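Long-range contacts in oligopeptide ABC transporter, periplasmic oligopeptide-binding protein, putative (Thermotoga maritima MSB8, PDB 5IPW), which probably binds oligopeptides in the periplasm and delivers them to an ABC transporter for uptake across the membrane: residues Ser71-Gly75 with Trp301-Gly305; Ser77-Lys83 with Asp616-Leu622; Gln251-Arg257 with Asp275-Tyr281. All blocks are in the same frame, centred on the assembly; numbering follows the deposited sequence.

Contact 1. Residues Ser71-Gly75 with Trp301-Gly305; sequences SDRWG and WRHIG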
loop_
_atom_site.group_PDB
_atom_site.type_symbol
_atom_site.label_atom_id
_atom_site.label_comp_id
_atom_site.label_asym_id
_atom_site.label_seq_id
_atom_site.Cartn_x
_atom_site.Cartn_y
_atom_site.Cartn_z
ATOM N N SER A 71 -8.015 -11.280 15.927
ATOM C CA SER A 71 -8.471 -11.068 14.556
ATOM C C SER A 71 -7.856 -9.831 13.907
ATOM O O SER A 71 -7.601 -9.802 12.709
ATOM C CB SER A 71 -9.991 -10.902 14.573
ATOM O OG SER A 71 -10.460 -10.366 13.353
ATOM N N ASP A 72 -7.632 -8.804 14.716
ATOM C CA ASP A 72 -7.136 -7.510 14.254
ATOM C C ASP A 72 -5.600 -7.460 14.261
ATOM O O ASP A 72 -5.005 -6.439 14.577
ATOM C CB ASP A 72 -7.712 -6.428 15.182
ATOM C CG ASP A 72 -8.020 -5.134 14.472
ATOM O OD1 ASP A 72 -7.741 -4.996 13.257
ATOM O OD2 ASP A 72 -8.564 -4.247 15.160
ATOM N N ARG A 73 -4.978 -8.575 13.884
ATOM C CA ARG A 73 -3.528 -8.778 13.959
ATOM C C ARG A 73 -2.735 -7.678 13.247
ATOM O O ARG A 73 -1.817 -7.094 13.824
ATOM C CB ARG A 73 -3.194 -10.155 13.357
ATOM C CG ARG A 73 -1.718 -10.480 13.176
ATOM C CD ARG A 73 -1.538 -11.871 12.582
ATOM N NE ARG A 73 -1.915 -12.916 13.529
ATOM C CZ ARG A 73 -1.115 -13.435 14.460
ATOM N NH1 ARG A 73 0.142 -13.029 14.595
ATOM N NH2 ARG A 73 -1.572 -14.381 15.271
ATOM N N TRP A 74 -3.118 -7.388 12.009
ATOM C CA TRP A 74 -2.306 -6.544 11.124
ATOM C C TRP A 74 -2.306 -5.065 11.477
ATOM O O TRP A 74 -1.457 -4.318 11.001
ATOM C CB TRP A 74 -2.725 -6.738 9.676
ATOM C CG TRP A 74 -2.573 -8.148 9.280
ATOM C CD1 TRP A 74 -3.571 -9.040 9.056
ATOM C CD2 TRP A 74 -1.344 -8.865 9.126
ATOM N NE1 TRP A 74 -3.044 -10.268 8.741
ATOM C CE2 TRP A 74 -1.679 -10.189 8.779
ATOM C CE3 TRP A 74 0.007 -8.513 9.229
ATOM C CZ2 TRP A 74 -0.712 -11.164 8.531
ATOM C CZ3 TRP A 74 0.968 -9.484 8.987
ATOM C CH2 TRP A 74 0.603 -10.794 8.641
ATOM N N GLY A 75 -3.252 -4.647 12.303
ATOM C CA GLY A 75 -3.233 -3.305 12.850
ATOM C C GLY A 75 -2.069 -3.111 13.796
ATOM O O GLY A 75 -1.463 -2.044 13.830
ATOM N N TRP A 301 -5.975 5.513 13.339
ATOM C CA TRP A 301 -6.539 5.637 12.011
ATOM C C TRP A 301 -7.322 4.383 11.649
ATOM O O TRP A 301 -8.335 4.459 10.949
ATOM C CB TRP A 301 -5.416 5.840 10.994
ATOM C CG TRP A 301 -5.853 5.708 9.572
ATOM C CD1 TRP A 301 -6.503 6.639 8.829
ATOM C CD2 TRP A 301 -5.660 4.577 8.722
ATOM N NE1 TRP A 301 -6.733 6.160 7.560
ATOM C CE2 TRP A 301 -6.230 4.894 7.469
ATOM C CE3 TRP A 301 -5.056 3.324 8.896
ATOM C CZ2 TRP A 301 -6.219 4.006 6.392
ATOM C CZ3 TRP A 301 -5.040 2.436 7.821
ATOM C CH2 TRP A 301 -5.620 2.782 6.584
ATOM N N ARG A 302 -6.861 3.237 12.140
ATOM C CA ARG A 302 -7.245 1.961 11.569
ATOM C C ARG A 302 -8.750 1.840 11.311
ATOM O O ARG A 302 -9.182 1.737 10.153
ATOM C CB ARG A 302 -6.752 0.811 12.435
ATOM C CG ARG A 302 -6.971 -0.537 11.780
ATOM C CD ARG A 302 -6.134 -1.609 12.440
ATOM N NE ARG A 302 -6.444 -2.944 11.932
ATOM C CZ ARG A 302 -6.101 -3.405 10.731
ATOM N NH1 ARG A 302 -5.444 -2.644 9.874
ATOM N NH2 ARG A 302 -6.426 -4.641 10.377
ATOM N N HIS A 303 -9.559 1.851 12.360
ATOM C CA HIS A 303 -10.996 1.670 12.135
ATOM C C HIS A 303 -11.721 2.986 11.965
ATOM O O HIS A 303 -12.769 3.033 11.336
ATOM C CB HIS A 303 -11.587 0.813 13.228
ATOM C CG HIS A 303 -10.963 -0.540 13.277
ATOM N ND1 HIS A 303 -10.947 -1.381 12.186
ATOM C CD2 HIS A 303 -10.278 -1.176 14.255
ATOM C CE1 HIS A 303 -10.312 -2.494 12.501
ATOM N NE2 HIS A 303 -9.893 -2.393 13.750
ATOM N N ILE A 304 -11.116 4.047 12.490
ATOM C CA ILE A 304 -11.577 5.424 12.314
ATOM C C ILE A 304 -11.682 5.799 10.825
ATOM O O ILE A 304 -12.662 6.417 10.406
ATOM C CB ILE A 304 -10.609 6.433 12.994
ATOM C CG1 ILE A 304 -10.160 5.980 14.391
ATOM C CG2 ILE A 304 -11.243 7.813 13.083
ATOM C CD1 ILE A 304 -11.275 5.553 15.314
ATOM N N GLY A 305 -10.666 5.417 10.046
ATOM C CA GLY A 305 -10.528 5.816 8.635
ATOM C C GLY A 305 -11.422 5.127 7.604
ATOM O O GLY A 305 -11.496 5.574 6.454
#

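Contact 2. Residues Ser77-Lys83 with Asp616-Leu622; sequences SKLIEVK and DVLRTPL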
loop_
_atom_site.group_PDB
_atom_site.type_symbol
_atom_site.label_atom_id
_atom_site.label_comp_id
_atom_site.label_asym_id
_atom_site.label_seq_id
_atom_site.Cartn_x
_atom_site.Cartn_y
_atom_site.Cartn_z
ATOM N N SER A 77 0.687 -5.152 13.710
ATOM C CA SER A 77 1.846 -5.311 12.833
ATOM C C SER A 77 2.267 -3.996 12.179
ATOM O O SER A 77 3.447 -3.676 12.148
ATOM C CB SER A 77 1.581 -6.337 11.734
ATOM O OG SER A 77 2.709 -6.422 10.875
ATOM N N LYS A 78 1.295 -3.235 11.686
ATOM C CA LYS A 78 1.574 -1.985 10.992
ATOM C C LYS A 78 2.000 -0.830 11.908
ATOM O O LYS A 78 2.435 0.206 11.418
ATOM C CB LYS A 78 0.379 -1.587 10.140
ATOM C CG LYS A 78 0.215 -2.498 8.941
ATOM C CD LYS A 78 -1.109 -2.282 8.238
ATOM C CE LYS A 78 -1.172 -3.062 6.937
ATOM N NZ LYS A 78 -2.550 -3.105 6.373
ATOM N N LEU A 79 1.877 -1.003 13.222
ATOM C CA LEU A 79 2.509 -0.093 14.183
ATOM C C LEU A 79 3.957 -0.466 14.435
ATOM O O LEU A 79 4.782 0.391 14.735
ATOM C CB LEU A 79 1.791 -0.127 15.533
ATOM C CG LEU A 79 0.359 0.387 15.571
ATOM C CD1 LEU A 79 -0.118 0.431 17.015
ATOM C CD2 LEU A 79 0.256 1.760 14.929
ATOM N N ILE A 80 4.236 -1.753 14.294
ATOM C CA ILE A 80 5.349 -2.404 14.952
ATOM C C ILE A 80 6.455 -2.802 13.966
ATOM O O ILE A 80 7.568 -3.131 14.364
ATOM C CB ILE A 80 4.772 -3.619 15.737
ATOM C CG1 ILE A 80 5.095 -3.483 17.204
ATOM C CG2 ILE A 80 5.158 -4.988 15.160
ATOM C CD1 ILE A 80 4.252 -2.408 17.842
ATOM N N GLU A 81 6.146 -2.726 12.678
ATOM C CA GLU A 81 7.000 -3.272 11.636
ATOM C C GLU A 81 8.287 -2.495 11.445
ATOM O O GLU A 81 8.327 -1.273 11.583
ATOM C CB GLU A 81 6.244 -3.336 10.303
ATOM C CG GLU A 81 5.505 -4.646 10.091
ATOM C CD GLU A 81 4.470 -4.554 8.992
ATOM O OE1 GLU A 81 4.741 -3.914 7.948
ATOM O OE2 GLU A 81 3.375 -5.120 9.183
ATOM N N VAL A 82 9.340 -3.230 11.114
ATOM C CA VAL A 82 10.629 -2.633 10.785
ATOM C C VAL A 82 11.160 -3.252 9.499
ATOM O O VAL A 82 10.910 -4.420 9.202
ATOM C CB VAL A 82 11.661 -2.786 11.930
ATOM C CG1 VAL A 82 11.211 -2.008 13.157
ATOM C CG2 VAL A 82 11.901 -4.250 12.278
ATOM N N LYS A 83 11.898 -2.448 8.745
ATOM C CA LYS A 83 12.363 -2.822 7.415
ATOM C C LYS A 83 13.868 -2.612 7.334
ATOM O O LYS A 83 14.426 -1.839 8.112
ATOM C CB LYS A 83 11.658 -1.956 6.359
ATOM C CG LYS A 83 10.154 -1.820 6.567
ATOM C CD LYS A 83 9.436 -3.148 6.375
ATOM C CE LYS A 83 7.953 -3.033 6.678
ATOM N NZ LYS A 83 7.300 -4.374 6.689
ATOM N N ASP A 616 -2.380 -0.202 1.880
ATOM C CA ASP A 616 -1.764 -1.372 2.528
ATOM C C ASP A 616 -0.299 -1.539 2.100
ATOM O O ASP A 616 0.542 -1.945 2.897
ATOM C CB ASP A 616 -2.567 -2.653 2.249
ATOM C CG ASP A 616 -1.896 -3.911 2.816
ATOM O OD1 ASP A 616 -1.018 -4.490 2.133
ATOM O OD2 ASP A 616 -2.252 -4.333 3.939
ATOM N N VAL A 617 -0.005 -1.218 0.848
ATOM C CA VAL A 617 1.362 -1.256 0.327
ATOM C C VAL A 617 2.330 -0.357 1.100
ATOM O O VAL A 617 3.509 -0.683 1.227
ATOM C CB VAL A 617 1.400 -0.910 -1.184
ATOM C CG1 VAL A 617 0.722 0.427 -1.468
ATOM C CG2 VAL A 617 2.826 -0.909 -1.718
ATOM N N LEU A 618 1.840 0.765 1.620
ATOM C CA LEU A 618 2.671 1.668 2.422
ATOM C C LEU A 618 2.634 1.324 3.912
ATOM O O LEU A 618 3.222 2.027 4.741
ATOM C CB LEU A 618 2.230 3.115 2.216
ATOM C CG LEU A 618 2.216 3.644 0.783
ATOM C CD1 LEU A 618 1.634 5.050 0.763
ATOM C CD2 LEU A 618 3.609 3.634 0.173
ATOM N N ARG A 619 1.936 0.245 4.248
ATOM C CA ARG A 619 1.878 -0.277 5.617
ATOM C C ARG A 619 1.261 0.725 6.591
ATOM O O ARG A 619 1.560 0.697 7.777
ATOM C CB ARG A 619 3.282 -0.695 6.097
ATOM C CG ARG A 619 4.107 -1.500 5.095
ATOM C CD ARG A 619 3.371 -2.725 4.580
ATOM N NE ARG A 619 3.031 -3.632 5.670
ATOM C CZ ARG A 619 1.998 -4.472 5.680
ATOM N NH1 ARG A 619 1.158 -4.542 4.655
ATOM N NH2 ARG A 619 1.797 -5.244 6.736
ATOM N N THR A 620 0.392 1.598 6.090
ATOM C CA THR A 620 -0.180 2.658 6.908
ATOM C C THR A 620 -0.724 2.058 8.205
ATOM O O THR A 620 -1.379 1.029 8.166
ATOM C CB THR A 620 -1.273 3.420 6.134
ATOM O OG1 THR A 620 -0.687 4.045 4.985
ATOM C CG2 THR A 620 -1.909 4.497 6.984
ATOM N N PRO A 621 -0.438 2.689 9.361
ATOM C CA PRO A 621 0.222 3.974 9.572
ATOM C C PRO A 621 1.749 3.953 9.688
ATOM O O PRO A 621 2.317 4.970 10.068
ATOM C CB PRO A 621 -0.379 4.430 10.899
ATOM C CG PRO A 621 -0.495 3.161 11.673
ATOM C CD PRO A 621 -0.830 2.090 10.653
ATOM N N LEU A 622 2.419 2.852 9.355
ATOM C CA LEU A 622 3.897 2.832 9.383
ATOM C C LEU A 622 4.486 3.958 8.543
ATOM O O LEU A 622 5.541 4.514 8.838
ATOM C CB LEU A 622 4.434 1.505 8.860
ATOM C CG LEU A 622 5.951 1.338 8.953
ATOM C CD1 LEU A 622 6.389 1.315 10.409
ATOM C CD2 LEU A 622 6.394 0.075 8.239
#

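Contact 3. Residues Gln251-Arg257 with Asp275-Tyr281; sequences QFYILER and DYVRHEY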
loop_
_atom_site.group_PDB
_atom_site.type_symbol
_atom_site.label_atom_id
_atom_site.label_comp_id
_atom_site.label_asym_id
_atom_site.label_seq_id
_atom_site.Cartn_x
_atom_site.Cartn_y
_atom_site.Cartn_z
ATOM N N GLN A 251 -8.362 -8.172 27.848
ATOM C CA GLN A 251 -9.074 -7.003 27.330
ATOM C C GLN A 251 -8.114 -5.862 26.998
ATOM O O GLN A 251 -8.397 -5.056 26.116
ATOM C CB GLN A 251 -10.197 -6.542 28.271
ATOM C CG GLN A 251 -9.773 -5.745 29.498
ATOM C CD GLN A 251 -10.891 -4.852 30.025
ATOM O OE1 GLN A 251 -11.727 -4.361 29.258
ATOM N NE2 GLN A 251 -10.903 -4.626 31.337
ATOM N N PHE A 252 -6.987 -5.805 27.707
ATOM C CA PHE A 252 -5.914 -4.867 27.389
ATOM C C PHE A 252 -4.671 -5.596 26.865
ATOM O O PHE A 252 -3.961 -6.260 27.617
ATOM C CB PHE A 252 -5.593 -3.995 28.604
ATOM C CG PHE A 252 -6.747 -3.139 29.032
ATOM C CD1 PHE A 252 -7.242 -2.157 28.182
ATOM C CD2 PHE A 252 -7.370 -3.337 30.258
ATOM C CE1 PHE A 252 -8.322 -1.376 28.555
ATOM C CE2 PHE A 252 -8.454 -2.560 30.637
ATOM C CZ PHE A 252 -8.930 -1.577 29.785
ATOM N N TYR A 253 -4.453 -5.484 25.557
ATOM C CA TYR A 253 -3.255 -6.012 24.906
ATOM C C TYR A 253 -2.178 -4.935 24.957
ATOM O O TYR A 253 -2.329 -3.873 24.352
ATOM C CB TYR A 253 -3.569 -6.390 23.462
ATOM C CG TYR A 253 -2.406 -6.974 22.699
ATOM C CD1 TYR A 253 -1.680 -8.048 23.203
ATOM C CD2 TYR A 253 -2.048 -6.472 21.447
ATOM C CE1 TYR A 253 -0.622 -8.591 22.494
ATOM C CE2 TYR A 253 -0.996 -7.011 20.732
ATOM C CZ TYR A 253 -0.285 -8.065 21.261
ATOM O OH TYR A 253 0.767 -8.595 20.548
ATOM N N ILE A 254 -1.104 -5.199 25.697
ATOM C CA ILE A 254 -0.099 -4.174 25.975
ATOM C C ILE A 254 1.238 -4.449 25.301
ATOM O O ILE A 254 1.791 -5.548 25.417
ATOM C CB ILE A 254 0.126 -3.995 27.488
ATOM C CG1 ILE A 254 -1.207 -3.633 28.170
ATOM C CG2 ILE A 254 1.173 -2.913 27.741
ATOM C CD1 ILE A 254 -1.140 -3.478 29.677
ATOM N N LEU A 255 1.747 -3.428 24.604
ATOM C CA LEU A 255 3.107 -3.444 24.065
ATOM C C LEU A 255 4.003 -2.550 24.908
ATOM O O LEU A 255 3.613 -1.459 25.288
ATOM C CB LEU A 255 3.139 -2.974 22.618
ATOM C CG LEU A 255 2.129 -3.602 21.665
ATOM C CD1 LEU A 255 2.036 -2.770 20.409
ATOM C CD2 LEU A 255 2.489 -5.032 21.314
ATOM N N GLU A 256 5.197 -3.035 25.210
ATOM C CA GLU A 256 6.175 -2.288 25.983
ATOM C C GLU A 256 7.357 -1.945 25.080
ATOM O O GLU A 256 7.683 -2.674 24.135
ATOM C CB GLU A 256 6.639 -3.118 27.181
ATOM C CG GLU A 256 7.578 -2.400 28.132
ATOM C CD GLU A 256 7.972 -3.257 29.326
ATOM O OE1 GLU A 256 7.721 -2.829 30.472
ATOM O OE2 GLU A 256 8.531 -4.355 29.126
ATOM N N ARG A 257 7.993 -0.819 25.372
ATOM C CA ARG A 257 9.143 -0.390 24.608
ATOM C C ARG A 257 10.225 -1.463 24.585
ATOM O O ARG A 257 10.488 -2.118 25.594
ATOM C CB ARG A 257 9.710 0.905 25.170
ATOM C CG ARG A 257 10.242 0.823 26.591
ATOM C CD ARG A 257 10.625 2.210 27.068
ATOM N NE ARG A 257 11.334 2.876 25.990
ATOM C CZ ARG A 257 11.043 4.056 25.455
ATOM N NH1 ARG A 257 10.071 4.832 25.913
ATOM N NH2 ARG A 257 11.790 4.480 24.453
ATOM N N ASP A 275 6.355 4.885 26.004
ATOM C CA ASP A 275 6.761 3.736 26.814
ATOM C C ASP A 275 5.890 2.506 26.550
ATOM O O ASP A 275 6.398 1.380 26.432
ATOM C CB ASP A 275 6.691 4.085 28.303
ATOM C CG ASP A 275 7.840 4.971 28.771
ATOM O OD1 ASP A 275 8.894 5.030 28.097
ATOM O OD2 ASP A 275 7.699 5.592 29.852
ATOM N N TYR A 276 4.583 2.723 26.484
ATOM C CA TYR A 276 3.623 1.644 26.306
ATOM C C TYR A 276 2.542 2.037 25.323
ATOM O O TYR A 276 2.157 3.205 25.255
ATOM C CB TYR A 276 2.941 1.317 27.631
ATOM C CG TYR A 276 3.868 0.813 28.695
ATOM C CD1 TYR A 276 4.157 -0.538 28.804
ATOM C CD2 TYR A 276 4.431 1.677 29.602
ATOM C CE1 TYR A 276 5.004 -1.010 29.790
ATOM C CE2 TYR A 276 5.277 1.224 30.593
ATOM C CZ TYR A 276 5.565 -0.121 30.680
ATOM O OH TYR A 276 6.422 -0.570 31.662
ATOM N N VAL A 277 2.051 1.062 24.568
ATOM C CA VAL A 277 0.864 1.269 23.760
ATOM C C VAL A 277 -0.112 0.156 24.100
ATOM O O VAL A 277 0.232 -1.024 24.034
ATOM C CB VAL A 277 1.158 1.393 22.238
ATOM C CG1 VAL A 277 2.453 0.712 21.854
ATOM C CG2 VAL A 277 0.000 0.874 21.392
ATOM N N ARG A 278 -1.319 0.552 24.510
ATOM C CA ARG A 278 -2.323 -0.404 24.957
ATOM C C ARG A 278 -3.567 -0.372 24.084
ATOM O O ARG A 278 -4.134 0.686 23.812
ATOM C CB ARG A 278 -2.644 -0.202 26.450
ATOM C CG ARG A 278 -3.937 0.510 26.822
ATOM C CD ARG A 278 -3.876 0.942 28.282
ATOM N NE ARG A 278 -5.090 0.667 29.046
ATOM C CZ ARG A 278 -6.165 1.456 29.123
ATOM N NH1 ARG A 278 -6.245 2.596 28.455
ATOM N NH2 ARG A 278 -7.190 1.089 29.877
ATOM N N HIS A 279 -3.956 -1.551 23.615
ATOM C CA HIS A 279 -5.196 -1.724 22.872
ATOM C C HIS A 279 -6.244 -2.338 23.791
ATOM O O HIS A 279 -5.977 -3.347 24.457
ATOM C CB HIS A 279 -4.983 -2.640 21.673
ATOM C CG HIS A 279 -4.104 -2.053 20.616
ATOM N ND1 HIS A 279 -2.752 -1.861 20.796
ATOM C CD2 HIS A 279 -4.382 -1.628 19.363
ATOM C CE1 HIS A 279 -2.236 -1.330 19.704
ATOM N NE2 HIS A 279 -3.202 -1.188 18.816
ATOM N N GLU A 280 -7.416 -1.709 23.842
ATOM C CA GLU A 280 -8.577 -2.302 24.488
ATOM C C GLU A 280 -9.371 -3.129 23.483
ATOM O O GLU A 280 -9.659 -2.661 22.375
ATOM C CB GLU A 280 -9.472 -1.224 25.085
ATOM C CG GLU A 280 -10.559 -1.788 25.991
ATOM C CD GLU A 280 -11.308 -0.730 26.778
ATOM O OE1 GLU A 280 -10.804 0.405 26.939
ATOM O OE2 GLU A 280 -12.413 -1.053 27.247
ATOM N N TYR A 281 -9.717 -4.361 23.859
ATOM C CA TYR A 281 -10.628 -5.153 23.040
ATOM C C TYR A 281 -11.996 -4.457 23.012
ATOM O O TYR A 281 -12.505 -4.014 24.039
ATOM C CB TYR A 281 -10.784 -6.603 23.540
ATOM C CG TYR A 281 -11.851 -7.356 22.756
ATOM C CD1 TYR A 281 -11.538 -8.012 21.569
ATOM C CD2 TYR A 281 -13.184 -7.360 23.176
ATOM C CE1 TYR A 281 -12.511 -8.673 20.832
ATOM C CE2 TYR A 281 -14.168 -8.015 22.448
ATOM C CZ TYR A 281 -13.829 -8.670 21.277
ATOM O OH TYR A 281 -14.809 -9.320 20.554
HETATM O O HOH W 1 -0.973 -2.807 22.353
#

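Contact 1. Residues Ser71-Gly75 with Trp301-Gly305
The extended side chain of Arg302 reaches across to the first turn of helix 73-80 and lays one face of its guanidinium over Gly75 and the backbone of Trp74, with Gly75 CA 3.4 Å from Arg302 NE. Gly75 makes this close approach possible: a CB there would point at Arg302 and run into its CD. At the edge of the same guanidinium sits Asp72, whose OD1 forms a salt bridge and a nearly straight hydrogen bond with Arg302 NE at 2.8 Å; Arg302 NH2 adds a weak bond to Asp72 OD1 at 3.2 Å. The other carboxylate oxygen, Asp72 OD2, accepts from His303 NE2 at 2.7 Å, a His-carboxylate hydrogen bond in line with the imidazole edge, and also from the backbone N of Lys68. One buried carboxylate is thus shared by an arginine and a histidine adjacent in sequence. The interface is small, about 197 Å², and its hydrogen bonds are all made by Asp72. The contact joins the start of helix 73-80 to the turn leading into helix 304-307. Behind that turn, Ile304 packs on strand 599-602 and, with His303, on Ile288 of helix 285-293.

Contact 2. Residues Ser77-Lys83 with Asp616-Leu622
Residues 77-80 form the last turn of helix 73-80, and at Glu81 the chain leaves helical geometry to run extended through Lys83. Opposite it, residues 616-622 have no regular helix or strand: a type I turn from Asp616 to Arg619, closed by Arg619 N to Asp616 O at 2.9 Å, is followed by a cis peptide bond before Pro621. The backbones come closest at Lys78 and Leu622, whose CA atoms lie 5.6 Å apart. The extended Lys78 side chain runs along the turn, its CD 3.3 Å from Thr620 O, and ends in a salt bridge from NZ to Asp616 OD2 at 2.7 Å. Arg619, folded back with chi1 to chi3 all m, has Lys78 CE over one face of its guanidinium and donates from NE to Glu81 OE1 at 2.9 Å. Arg619 NH1 bonds to Asp616 O at 3.2 Å and forms a salt bridge with Asp616 OD1 at 3.3 Å. Lys83 NZ reaches Glu81 OE1 at 2.9 Å. Acids thus alternate with bases in a five-residue salt-bridge network at the C-terminal end of a helix, offsetting the approach of Lys78 NZ to Arg619 NH1 at 4.3 Å. Beside it, Leu79 CD2 packs on Pro621 CG at 3.6 Å, and Leu622 CD2 lies against Lys83 CE at 3.8 Å. The contact ties helix 73-80 to the loop after strand 613-614, more than 500 residues on. Leu79 also touches strand 62-67, Lys83 bonds through its backbone to Leu98 of strand 94-105, and Tyr184 accepts from Lys83 NZ through its backbone O while its OH bonds to Asp616 OD1.

Contact 3. Residues Gln251-Arg257 with Asp275-Tyr281
Strands 252-257 and 276-281 pair antiparallel, and their inward-facing peptide groups satisfy one another. Tyr253 N donates to His279 O (2.8 Å) and His279 N to Tyr253 O (2.9 Å); Leu255 N to Val277 O (2.9 Å) and Val277 N to Leu255 O (3.1 Å) repeat the exchange. Tyr281 N to Gln251 O (2.7 Å) and Arg257 N to Asp275 O (2.9 Å) close the ends. Outward, backbone bonds link Ile254 to Ile245, Glu256 to Lys243, and both Tyr276 and Arg278 to Trp63, building a mixed sheet. A water donates to Tyr253 O (2.6 Å) and Val277 O (2.7 Å) and lies 2.5 Å from His279 ND1. Tyr253 OH bonds to Leu231 O. Tyr276 OH donates to Glu256 OE1 (2.9 Å), and the Arg278 guanidinium stacks on Phe252, an off-centre cation-pi pair with CZ 4.2 Å from the ring centroid. At the strand end, Arg257 NH1 meets Asp275 OD1 in a very short 2.5 Å salt bridge; that oxygen also accepts from Ser24. The chemistry implies a two-sided sheet: buried Tyr253, Leu255, Val277 and His279 face helix 73-80, while the partly exposed face mixes apolar and charged groups.

Helix 73-80 is common ground: contact 1 holds its start, contact 2 its end, and the sheet of contact 3 packs against its flank through Ile80 CD1 and Leu255 CD1, 3.4 Å apart. Contact 2 is the most deeply placed, its centre about 9 Å from that of the chain, yet relies on a charged network beside a small apolar patch. Contact 1, with its centre about 14 Å from the chain's and partly buried, depends on one carboxylate shared by an arginine and a histidine. Contact 3, centred about 25 Å from the chain's centre, is mainly backbone pairing with a mixed, partly exposed outer face. Contacts 1 and 2 cross along the chain and meet at Trp301 and Thr620; contact 3 is nested within both loops.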